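PDB 3W0K: bifunctional endomannanase/endoglucanase from Caldanaerobius polysaccharolyticus, which probably hydrolyses internal beta-1,4-glycosidic bonds in mannan and cellulose-type glucan chains. Local coordinates for residues A[37-43]-A[77-83]; A[8-12]-A[64-68]; A[130-136]-A[169-174]. The contacts are given in a common frame with arbitrary orientation. Residue numbers count along the deposited sequence, not the author numbering.

Contact 1: A[37-43]-A[77-83]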
loop_
_atom_site.group_PDB
_atom_site.type_symbol
_atom_site.label_atom_id
_atom_site.label_comp_id
_atom_site.label_asym_id
_atom_site.label_seq_id
_atom_site.Cartn_x
_atom_site.Cartn_y
_atom_site.Cartn_z
ATOM N N ASN A 37 1.557 -9.130 -11.772
ATOM C CA ASN A 37 0.350 -8.623 -12.424
ATOM C C ASN A 37 -0.351 -7.521 -11.640
ATOM O O ASN A 37 -1.536 -7.254 -11.863
ATOM C CB ASN A 37 -0.630 -9.787 -12.582
ATOM C CG ASN A 37 -1.003 -10.422 -11.244
ATOM O OD1 ASN A 37 -0.709 -9.873 -10.177
ATOM N ND2 ASN A 37 -1.641 -11.584 -11.297
ATOM N N PHE A 38 0.381 -6.864 -10.750
ATOM C CA PHE A 38 -0.223 -5.842 -9.907
ATOM C C PHE A 38 0.697 -4.668 -9.625
ATOM O O PHE A 38 1.886 -4.837 -9.364
ATOM C CB PHE A 38 -0.655 -6.500 -8.587
ATOM C CG PHE A 38 -1.239 -5.549 -7.573
ATOM C CD1 PHE A 38 -2.601 -5.275 -7.567
ATOM C CD2 PHE A 38 -0.434 -4.970 -6.593
ATOM C CE1 PHE A 38 -3.158 -4.438 -6.592
ATOM C CE2 PHE A 38 -0.980 -4.137 -5.618
ATOM C CZ PHE A 38 -2.348 -3.872 -5.620
ATOM N N VAL A 39 0.122 -3.472 -9.689
ATOM C CA VAL A 39 0.840 -2.239 -9.407
ATOM C C VAL A 39 -0.060 -1.349 -8.561
ATOM O O VAL A 39 -1.239 -1.180 -8.871
ATOM C CB VAL A 39 1.231 -1.500 -10.717
ATOM C CG1 VAL A 39 1.495 -0.030 -10.461
ATOM C CG2 VAL A 39 2.478 -2.130 -11.308
ATOM N N ARG A 40 0.469 -0.872 -7.437
ATOM C CA ARG A 40 -0.279 0.036 -6.578
ATOM C C ARG A 40 0.360 1.404 -6.763
ATOM O O ARG A 40 1.586 1.533 -6.748
ATOM C CB ARG A 40 -0.222 -0.393 -5.110
ATOM C CG ARG A 40 -0.969 0.555 -4.162
ATOM C CD ARG A 40 -1.114 -0.072 -2.792
ATOM N NE ARG A 40 -1.815 0.773 -1.820
ATOM C CZ ARG A 40 -1.216 1.524 -0.901
ATOM N NH1 ARG A 40 0.105 1.573 -0.836
ATOM N NH2 ARG A 40 -1.939 2.113 0.049
ATOM N N ILE A 41 -0.477 2.414 -6.978
ATOM C CA ILE A 41 -0.002 3.771 -7.197
ATOM C C ILE A 41 -0.512 4.724 -6.114
ATOM O O ILE A 41 -1.621 5.251 -6.217
ATOM C CB ILE A 41 -0.459 4.297 -8.587
ATOM C CG1 ILE A 41 -0.035 3.327 -9.697
ATOM C CG2 ILE A 41 0.142 5.675 -8.857
ATOM C CD1 ILE A 41 1.459 3.252 -9.915
ATOM N N PRO A 42 0.269 4.912 -5.036
ATOM C CA PRO A 42 -0.121 5.812 -3.940
ATOM C C PRO A 42 0.169 7.251 -4.369
ATOM O O PRO A 42 1.312 7.590 -4.667
ATOM C CB PRO A 42 0.784 5.360 -2.794
ATOM C CG PRO A 42 2.031 4.909 -3.509
ATOM C CD PRO A 42 1.477 4.141 -4.687
ATOM N N VAL A 43 -0.861 8.093 -4.402
ATOM C CA VAL A 43 -0.682 9.474 -4.851
ATOM C C VAL A 43 -0.987 10.568 -3.827
ATOM O O VAL A 43 -1.694 10.345 -2.846
ATOM C CB VAL A 43 -1.483 9.753 -6.157
ATOM C CG1 VAL A 43 -1.150 8.705 -7.215
ATOM C CG2 VAL A 43 -2.983 9.772 -5.886
ATOM N N ILE A 77 -1.323 -5.879 -16.361
ATOM C CA ILE A 77 -1.044 -5.556 -14.970
ATOM C C ILE A 77 -2.220 -4.761 -14.423
ATOM O O ILE A 77 -2.665 -3.801 -15.050
ATOM C CB ILE A 77 0.245 -4.704 -14.847
ATOM C CG1 ILE A 77 1.466 -5.544 -15.231
ATOM C CG2 ILE A 77 0.395 -4.156 -13.433
ATOM C CD1 ILE A 77 2.753 -4.754 -15.321
ATOM N N HIS A 78 -2.760 -5.212 -13.294
ATOM C CA HIS A 78 -3.870 -4.534 -12.628
ATOM C C HIS A 78 -3.312 -3.315 -11.902
ATOM O O HIS A 78 -2.269 -3.403 -11.244
ATOM C CB HIS A 78 -4.518 -5.471 -11.600
ATOM C CG HIS A 78 -5.533 -4.800 -10.723
ATOM N ND1 HIS A 78 -6.885 -4.836 -10.990
ATOM C CD2 HIS A 78 -5.391 -4.059 -9.596
ATOM C CE1 HIS A 78 -7.531 -4.145 -10.066
ATOM N NE2 HIS A 78 -6.648 -3.663 -9.211
ATOM N N MET A 79 -4.000 -2.182 -12.023
ATOM C CA MET A 79 -3.562 -0.963 -11.354
ATOM C C MET A 79 -4.490 -0.607 -10.203
ATOM O O MET A 79 -5.710 -0.524 -10.372
ATOM C CB MET A 79 -3.497 0.213 -12.328
ATOM C CG MET A 79 -2.919 1.479 -11.694
ATOM S SD MET A 79 -2.799 2.874 -12.827
ATOM C CE MET A 79 -4.051 3.961 -12.164
ATOM N N CYS A 80 -3.906 -0.425 -9.026
ATOM C CA CYS A 80 -4.669 -0.047 -7.848
ATOM C C CYS A 80 -4.309 1.392 -7.499
ATOM O O CYS A 80 -3.190 1.673 -7.060
ATOM C CB CYS A 80 -4.343 -0.975 -6.677
ATOM S SG CYS A 80 -5.220 -0.540 -5.161
ATOM N N LEU A 81 -5.249 2.303 -7.741
ATOM C CA LEU A 81 -5.052 3.725 -7.463
ATOM C C LEU A 81 -5.368 4.012 -6.003
ATOM O O LEU A 81 -6.458 3.699 -5.525
ATOM C CB LEU A 81 -5.956 4.570 -8.369
ATOM C CG LEU A 81 -5.917 6.087 -8.169
ATOM C CD1 LEU A 81 -4.540 6.640 -8.504
ATOM C CD2 LEU A 81 -6.984 6.740 -9.046
ATOM N N ASN A 82 -4.423 4.636 -5.307
ATOM C CA ASN A 82 -4.587 4.949 -3.891
ATOM C C ASN A 82 -4.341 6.414 -3.557
ATOM O O ASN A 82 -3.430 7.032 -4.102
ATOM C CB ASN A 82 -3.609 4.091 -3.066
ATOM C CG ASN A 82 -3.453 4.584 -1.629
ATOM O OD1 ASN A 82 -2.407 5.114 -1.251
ATOM N ND2 ASN A 82 -4.503 4.426 -0.832
ATOM N N LEU A 83 -5.174 6.981 -2.685
ATOM C CA LEU A 83 -4.932 8.347 -2.237
ATOM C C LEU A 83 -4.055 8.166 -0.997
ATOM O O LEU A 83 -4.521 7.671 0.033
ATOM C CB LEU A 83 -6.226 9.083 -1.866
ATOM C CG LEU A 83 -7.111 9.595 -3.005
ATOM C CD1 LEU A 83 -8.214 10.477 -2.424
ATOM C CD2 LEU A 83 -6.283 10.393 -4.001
#
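Start just ahead of the second strand, where Ile77 CG2 sits 3.6 Å from Val39 CG2, an apolar touch. At His78 the strands engage: its N donates to Asn37 O (2.8 Å) and its O accepts from Val39 N (2.9 Å). The imidazole lies nearly parallel to the Phe38 ring (planes at 5°), rim to rim, with His78 CD2 3.7 Å from Phe38 CD1, while its NE2 bonds Ser131. Met79 turns to the other face, where its CG meets Ile41 CG1 at 4.0 Å. Cys80 repeats the backbone pattern, N to Val39 O and O from Ile41 N, both 2.8 Å, and its CB packs on Phe38 CE1 at 3.7 Å. Leu81 returns to the Met79 side, with CD1 4.2 Å from Val43 CG1. Asn82 pairs last, N to Ile41 O (3.0 Å) and O from Val43 N (2.8 Å); its ND2 goes to Asp133 O. The Arg40 side chain beside it, tied to Glu258 and Asp133, lies about 5 Å from a bound Tris molecule, probably from the crystallisation liquor. Leu83 CD2 touches Val43 CG2 at 3.9 Å. Alternation gives a mixed inner face, Arg40, His78 and Asn82 beside Phe38, Cys80 and Pro42, and an aliphatic outer face whose Val39, Ile41 and Met79 touch the helices: a beta-alpha-beta unit of the TIM barrel, strands 38-44 and 78-83 joined through helix 62-74.

Contact 2: A[8-12]-A[64-68]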
loop_
_atom_site.group_PDB
_atom_site.type_symbol
_atom_site.label_atom_id
_atom_site.label_comp_id
_atom_site.label_asym_id
_atom_site.label_seq_id
_atom_site.Cartn_x
_atom_site.Cartn_y
_atom_site.Cartn_z
ATOM N N PHE A 8 4.573 1.824 -6.849
ATOM C CA PHE A 8 5.423 2.749 -7.586
ATOM C C PHE A 8 5.098 4.147 -7.091
ATOM O O PHE A 8 3.933 4.491 -6.898
ATOM C CB PHE A 8 5.228 2.617 -9.097
ATOM C CG PHE A 8 5.963 1.449 -9.695
ATOM C CD1 PHE A 8 7.332 1.526 -9.937
ATOM C CD2 PHE A 8 5.292 0.266 -9.993
ATOM C CE1 PHE A 8 8.024 0.442 -10.469
ATOM C CE2 PHE A 8 5.972 -0.825 -10.525
ATOM C CZ PHE A 8 7.345 -0.735 -10.764
ATOM N N GLN A 9 6.144 4.936 -6.873
ATOM C CA GLN A 9 6.024 6.278 -6.328
ATOM C C GLN A 9 6.060 7.429 -7.343
ATOM O O GLN A 9 6.476 8.544 -7.013
ATOM C CB GLN A 9 7.112 6.456 -5.258
ATOM C CG GLN A 9 6.927 5.583 -3.990
ATOM C CD GLN A 9 7.159 4.083 -4.203
ATOM O OE1 GLN A 9 6.413 3.248 -3.681
ATOM N NE2 GLN A 9 8.207 3.741 -4.937
ATOM N N TRP A 10 5.535 7.177 -8.539
ATOM C CA TRP A 10 5.524 8.167 -9.619
ATOM C C TRP A 10 4.813 9.486 -9.306
ATOM O O TRP A 10 5.191 10.530 -9.833
ATOM C CB TRP A 10 4.933 7.553 -10.890
ATOM C CG TRP A 10 5.584 6.261 -11.301
ATOM C CD1 TRP A 10 6.887 5.895 -11.112
ATOM C CD2 TRP A 10 4.954 5.165 -11.971
ATOM N NE1 TRP A 10 7.106 4.638 -11.624
ATOM C CE2 TRP A 10 5.936 4.167 -12.158
ATOM C CE3 TRP A 10 3.652 4.929 -12.434
ATOM C CZ2 TRP A 10 5.658 2.950 -12.788
ATOM C CZ3 TRP A 10 3.375 3.717 -13.061
ATOM C CH2 TRP A 10 4.374 2.744 -13.232
ATOM N N MET A 11 3.792 9.439 -8.452
ATOM C CA MET A 11 3.034 10.638 -8.074
ATOM C C MET A 11 2.787 10.566 -6.565
ATOM O O MET A 11 1.754 11.005 -6.051
ATOM C CB MET A 11 1.701 10.672 -8.838
ATOM C CG MET A 11 0.970 12.005 -8.776
ATOM S SD MET A 11 -0.675 11.992 -9.542
ATOM C CE MET A 11 -0.252 11.584 -11.164
ATOM N N TYR A 12 3.804 10.080 -5.864
ATOM C CA TYR A 12 3.769 9.858 -4.422
ATOM C C TYR A 12 3.766 11.076 -3.494
ATOM O O TYR A 12 2.940 11.153 -2.583
ATOM C CB TYR A 12 4.923 8.916 -4.069
ATOM C CG TYR A 12 5.004 8.493 -2.628
ATOM C CD1 TYR A 12 3.889 7.993 -1.961
ATOM C CD2 TYR A 12 6.210 8.571 -1.936
ATOM C CE1 TYR A 12 3.973 7.583 -0.643
ATOM C CE2 TYR A 12 6.306 8.159 -0.614
ATOM C CZ TYR A 12 5.183 7.667 0.029
ATOM O OH TYR A 12 5.268 7.274 1.343
ATOM N N TYR A 64 -1.954 11.890 -16.305
ATOM C CA TYR A 64 -0.850 11.043 -15.863
ATOM C C TYR A 64 -1.417 9.726 -15.360
ATOM O O TYR A 64 -0.867 8.663 -15.637
ATOM C CB TYR A 64 -0.050 11.710 -14.749
ATOM C CG TYR A 64 1.018 12.647 -15.249
ATOM C CD1 TYR A 64 2.272 12.160 -15.630
ATOM C CD2 TYR A 64 0.788 14.017 -15.327
ATOM C CE1 TYR A 64 3.271 13.019 -16.072
ATOM C CE2 TYR A 64 1.786 14.886 -15.767
ATOM C CZ TYR A 64 3.020 14.380 -16.136
ATOM O OH TYR A 64 4.009 15.236 -16.561
ATOM N N ILE A 65 -2.523 9.799 -14.623
ATOM C CA ILE A 65 -3.166 8.599 -14.100
ATOM C C ILE A 65 -3.700 7.770 -15.269
ATOM O O ILE A 65 -3.582 6.547 -15.264
ATOM C CB ILE A 65 -4.276 8.947 -13.080
ATOM C CG1 ILE A 65 -3.665 9.732 -11.913
ATOM C CG2 ILE A 65 -4.934 7.670 -12.556
ATOM C CD1 ILE A 65 -4.668 10.241 -10.900
ATOM N N ASP A 66 -4.221 8.445 -16.298
ATOM C CA ASP A 66 -4.721 7.759 -17.496
ATOM C C ASP A 66 -3.570 6.979 -18.128
ATOM O O ASP A 66 -3.742 5.838 -18.561
ATOM C CB ASP A 66 -5.209 8.759 -18.552
ATOM C CG ASP A 66 -6.446 9.525 -18.136
ATOM O OD1 ASP A 66 -7.052 9.215 -17.093
ATOM O OD2 ASP A 66 -6.818 10.449 -18.887
ATOM N N LEU A 67 -2.404 7.621 -18.187
ATOM C CA LEU A 67 -1.210 7.025 -18.777
ATOM C C LEU A 67 -0.723 5.819 -17.982
ATOM O O LEU A 67 -0.347 4.799 -18.564
ATOM C CB LEU A 67 -0.101 8.074 -18.908
ATOM C CG LEU A 67 1.169 7.650 -19.649
ATOM C CD1 LEU A 67 0.828 7.081 -21.019
ATOM C CD2 LEU A 67 2.096 8.851 -19.777
ATOM N N TYR A 68 -0.735 5.931 -16.655
ATOM C CA TYR A 68 -0.314 4.819 -15.810
ATOM C C TYR A 68 -1.228 3.624 -16.085
ATOM O O TYR A 68 -0.763 2.493 -16.238
ATOM C CB TYR A 68 -0.416 5.183 -14.324
ATOM C CG TYR A 68 0.428 6.351 -13.850
ATOM C CD1 TYR A 68 1.526 6.809 -14.583
ATOM C CD2 TYR A 68 0.115 7.002 -12.659
ATOM C CE1 TYR A 68 2.291 7.896 -14.133
ATOM C CE2 TYR A 68 0.866 8.080 -12.202
ATOM C CZ TYR A 68 1.950 8.523 -12.938
ATOM O OH TYR A 68 2.685 9.588 -12.470
#
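Met11 is the bump here. Its side chain, extended through chi1 and chi2, reaches from the loop after strand 4-7 to helix 62-74 and sets its methyl into a shallow hollow on the helix surface. Three residues line that hollow: Met11 CE lies 3.6 Å from Tyr64 CB, 4.0 Å from Ile65 CG1 and 3.8 Å from Tyr68 CE2. Because Tyr64 and Tyr68 are one helical turn apart, their side chains rise from the same side of the helix, and the methyl drops in beside the base of Tyr64, whose ring leads away.

Tyr68 is the answering projection. Its side chain points back at the loop and brings Tyr68 OH to 3.4 Å from Trp10 CB. The Trp10 six-membered ring meets the phenol obliquely, planes at 57° and centroids 5.0 Å apart, with Trp10 CE3 over one face of the Tyr68 ring and 3.6 Å from Tyr68 CD1. Long side chains do the reaching: the nearest CA atoms, those of Met11 and Tyr64, are still 8.7 Å apart. Behind the contact, Trp10 also rests on Ile41, Met11 on Val43 and Tyr68 on Met79, so the loop and helix close over the outer side of the barrel strands. The chemistry is almost wholly apolar and aromatic, and shape complementarity carries the fit; the one buried hydroxyl involved, Tyr68 OH, is satisfied by Glu21 O.

Contact 3: A[130-136]-A[169-174]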
loop_
_atom_site.group_PDB
_atom_site.type_symbol
_atom_site.label_atom_id
_atom_site.label_comp_id
_atom_site.label_asym_id
_atom_site.label_seq_id
_atom_site.Cartn_x
_atom_site.Cartn_y
_atom_site.Cartn_z
ATOM N N LEU A 130 -8.505 -2.245 -12.925
ATOM C CA LEU A 130 -8.459 -1.078 -12.048
ATOM C C LEU A 130 -9.273 -1.186 -10.766
ATOM O O LEU A 130 -10.440 -1.577 -10.789
ATOM C CB LEU A 130 -8.916 0.164 -12.830
ATOM C CG LEU A 130 -9.042 1.503 -12.097
ATOM C CD1 LEU A 130 -7.675 2.016 -11.666
ATOM C CD2 LEU A 130 -9.712 2.505 -13.023
ATOM N N SER A 131 -8.641 -0.829 -9.649
ATOM C CA SER A 131 -9.305 -0.820 -8.347
ATOM C C SER A 131 -8.956 0.485 -7.631
ATOM O O SER A 131 -7.955 1.131 -7.957
ATOM C CB SER A 131 -8.905 -2.034 -7.497
ATOM O OG SER A 131 -7.517 -2.063 -7.223
ATOM N N PHE A 132 -9.805 0.878 -6.683
ATOM C CA PHE A 132 -9.620 2.107 -5.911
ATOM C C PHE A 132 -9.341 1.785 -4.444
ATOM O O PHE A 132 -10.183 1.187 -3.777
ATOM C CB PHE A 132 -10.894 2.968 -5.956
ATOM C CG PHE A 132 -11.223 3.551 -7.311
ATOM C CD1 PHE A 132 -10.311 3.523 -8.363
ATOM C CD2 PHE A 132 -12.460 4.160 -7.516
ATOM C CE1 PHE A 132 -10.626 4.095 -9.598
ATOM C CE2 PHE A 132 -12.783 4.734 -8.745
ATOM C CZ PHE A 132 -11.864 4.700 -9.788
ATOM N N ASP A 133 -8.174 2.200 -3.953
ATOM C CA ASP A 133 -7.762 1.995 -2.556
ATOM C C ASP A 133 -8.020 3.361 -1.911
ATOM O O ASP A 133 -7.219 4.286 -2.036
ATOM C CB ASP A 133 -6.276 1.620 -2.529
ATOM C CG ASP A 133 -5.768 1.274 -1.143
ATOM O OD1 ASP A 133 -6.563 1.172 -0.182
ATOM O OD2 ASP A 133 -4.541 1.094 -1.023
ATOM N N LEU A 134 -9.144 3.460 -1.204
ATOM C CA LEU A 134 -9.619 4.721 -0.631
ATOM C C LEU A 134 -8.667 5.684 0.062
ATOM O O LEU A 134 -8.562 6.851 -0.333
ATOM C CB LEU A 134 -10.870 4.479 0.218
ATOM C CG LEU A 134 -11.974 3.683 -0.489
ATOM C CD1 LEU A 134 -13.250 3.755 0.340
ATOM C CD2 LEU A 134 -12.245 4.235 -1.890
ATOM N N VAL A 135 -7.988 5.222 1.101
ATOM C CA VAL A 135 -7.064 6.091 1.810
ATOM C C VAL A 135 -5.981 5.250 2.465
ATOM O O VAL A 135 -6.262 4.262 3.144
ATOM C CB VAL A 135 -7.807 7.012 2.834
ATOM C CG1 VAL A 135 -8.651 6.191 3.805
ATOM C CG2 VAL A 135 -6.807 7.895 3.579
ATOM N N ASN A 136 -4.733 5.628 2.220
ATOM C CA ASN A 136 -3.620 4.877 2.768
ATOM C C ASN A 136 -3.508 4.900 4.281
ATOM O O ASN A 136 -3.607 5.949 4.909
ATOM C CB ASN A 136 -2.294 5.368 2.179
ATOM C CG ASN A 136 -1.102 4.617 2.750
ATOM O OD1 ASN A 136 -0.832 3.486 2.360
ATOM N ND2 ASN A 136 -0.411 5.231 3.705
ATOM N N ARG A 169 -16.957 -1.028 -9.915
ATOM C CA ARG A 169 -15.611 -0.662 -9.473
ATOM C C ARG A 169 -15.161 -1.347 -8.185
ATOM O O ARG A 169 -15.774 -1.167 -7.127
ATOM C CB ARG A 169 -15.500 0.855 -9.302
ATOM C CG ARG A 169 -14.144 1.327 -8.758
ATOM C CD ARG A 169 -12.990 1.010 -9.708
ATOM N NE ARG A 169 -13.204 1.600 -11.029
ATOM C CZ ARG A 169 -13.106 0.934 -12.175
ATOM N NH1 ARG A 169 -12.777 -0.354 -12.176
ATOM N NH2 ARG A 169 -13.408 1.541 -13.317
ATOM N N GLU A 170 -14.071 -2.107 -8.281
ATOM C CA GLU A 170 -13.511 -2.800 -7.127
ATOM C C GLU A 170 -12.882 -1.767 -6.204
ATOM O O GLU A 170 -12.152 -0.877 -6.647
ATOM C CB GLU A 170 -12.469 -3.830 -7.568
ATOM C CG GLU A 170 -11.847 -4.625 -6.427
ATOM C CD GLU A 170 -10.918 -5.713 -6.929
ATOM O OE1 GLU A 170 -9.697 -5.611 -6.698
ATOM O OE2 GLU A 170 -11.411 -6.666 -7.570
ATOM N N ILE A 171 -13.191 -1.888 -4.920
ATOM C CA ILE A 171 -12.704 -0.967 -3.906
ATOM C C ILE A 171 -11.881 -1.703 -2.860
ATOM O O ILE A 171 -12.183 -2.840 -2.499
ATOM C CB ILE A 171 -13.893 -0.225 -3.242
ATOM C CG1 ILE A 171 -14.591 0.655 -4.284
ATOM C CG2 ILE A 171 -13.417 0.627 -2.070
ATOM C CD1 ILE A 171 -15.949 1.173 -3.852
ATOM N N VAL A 172 -10.813 -1.047 -2.415
ATOM C CA VAL A 172 -9.903 -1.587 -1.416
ATOM C C VAL A 172 -9.825 -0.599 -0.259
ATOM O O VAL A 172 -9.835 0.616 -0.470
ATOM C CB VAL A 172 -8.471 -1.750 -2.001
ATOM C CG1 VAL A 172 -7.539 -2.379 -0.972
ATOM C CG2 VAL A 172 -8.506 -2.576 -3.279
ATOM N N ILE A 173 -9.803 -1.123 0.964
ATOM C CA ILE A 173 -9.687 -0.289 2.158
ATOM C C ILE A 173 -8.529 -0.799 3.004
ATOM O O ILE A 173 -8.308 -2.009 3.096
ATOM C CB ILE A 173 -10.995 -0.247 2.996
ATOM C CG1 ILE A 173 -11.406 -1.644 3.462
ATOM C CG2 ILE A 173 -12.113 0.401 2.190
ATOM C CD1 ILE A 173 -12.574 -1.618 4.454
ATOM N N ASP A 174 -7.757 0.128 3.565
ATOM C CA ASP A 174 -6.596 -0.207 4.392
ATOM C C ASP A 174 -6.951 -0.387 5.859
ATOM O O ASP A 174 -7.833 0.293 6.385
ATOM C CB ASP A 174 -5.521 0.882 4.283
ATOM C CG ASP A 174 -4.796 0.879 2.944
ATOM O OD1 ASP A 174 -5.257 0.220 1.986
ATOM O OD2 ASP A 174 -3.747 1.550 2.857
HETATM O O HOH W 1 -6.915 -4.541 -5.993
HETATM O O HOH W 2 -8.612 2.809 3.016
#
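Three good bonds stitch the parallel backbones: Val172 N to Phe132 O (2.7 Å), Phe132 N to Glu170 O (2.9 Å) and Leu134 N to Val172 O (3.0 Å). Beside them Asp133 OD1 and Asp174 OD1 stand only 2.7 Å apart. Each acid also has a basic partner, Arg40 for Asp133 and Arg196 for Asp174. Past Leu134 the chains diverge, and water 2 fills the gap, accepting from Val135 N (3.1 Å) and Asp174 N (2.9 Å). At the other end water 1 links Ser131 OG with Glu170 OE1, while Ser131 OG also bonds His78.

On the helix side, Arg169 folds over Phe132: Arg169 CD lies 3.6 Å from the Phe132 ring centroid, squarely over the face, a CH-pi contact. Leu134 packs with CG 3.7 Å from Ile171 CG2 and CD1 4.0 Å from Ile173 CG2, towards helix 148-165. The Asn136 side chain, held by Arg40, comes about 3 Å from a bound Tris molecule, probably from the crystallisation liquor, consistent with a pocket at the strand ends. Two carboxyl oxygens so close are consistent with one of the acids holding a proton, with the two arginines offsetting the remaining negative charge.

From the N terminus, the chain leaves strand 4-7 into the 8-12 loop, which opens contact 2. Strand 38-44 then opens contact 1; helix 62-74 returns to the early loop and closes contact 2, and strand 78-83 closes contact 1. The two therefore cross, and they touch physically: Arg40 O lies 3.0 Å from Phe8 N, and Met79 SD packs on Tyr68 CB at 3.6 Å. Contact 3 opens afterwards, in series, and closes through helix 148-165. Strands 78-83 and 130-133 are neighbours, so contacts 1 and 3 make a continuous run of four barrel strands, while contact 2 fastens the outer layer onto it.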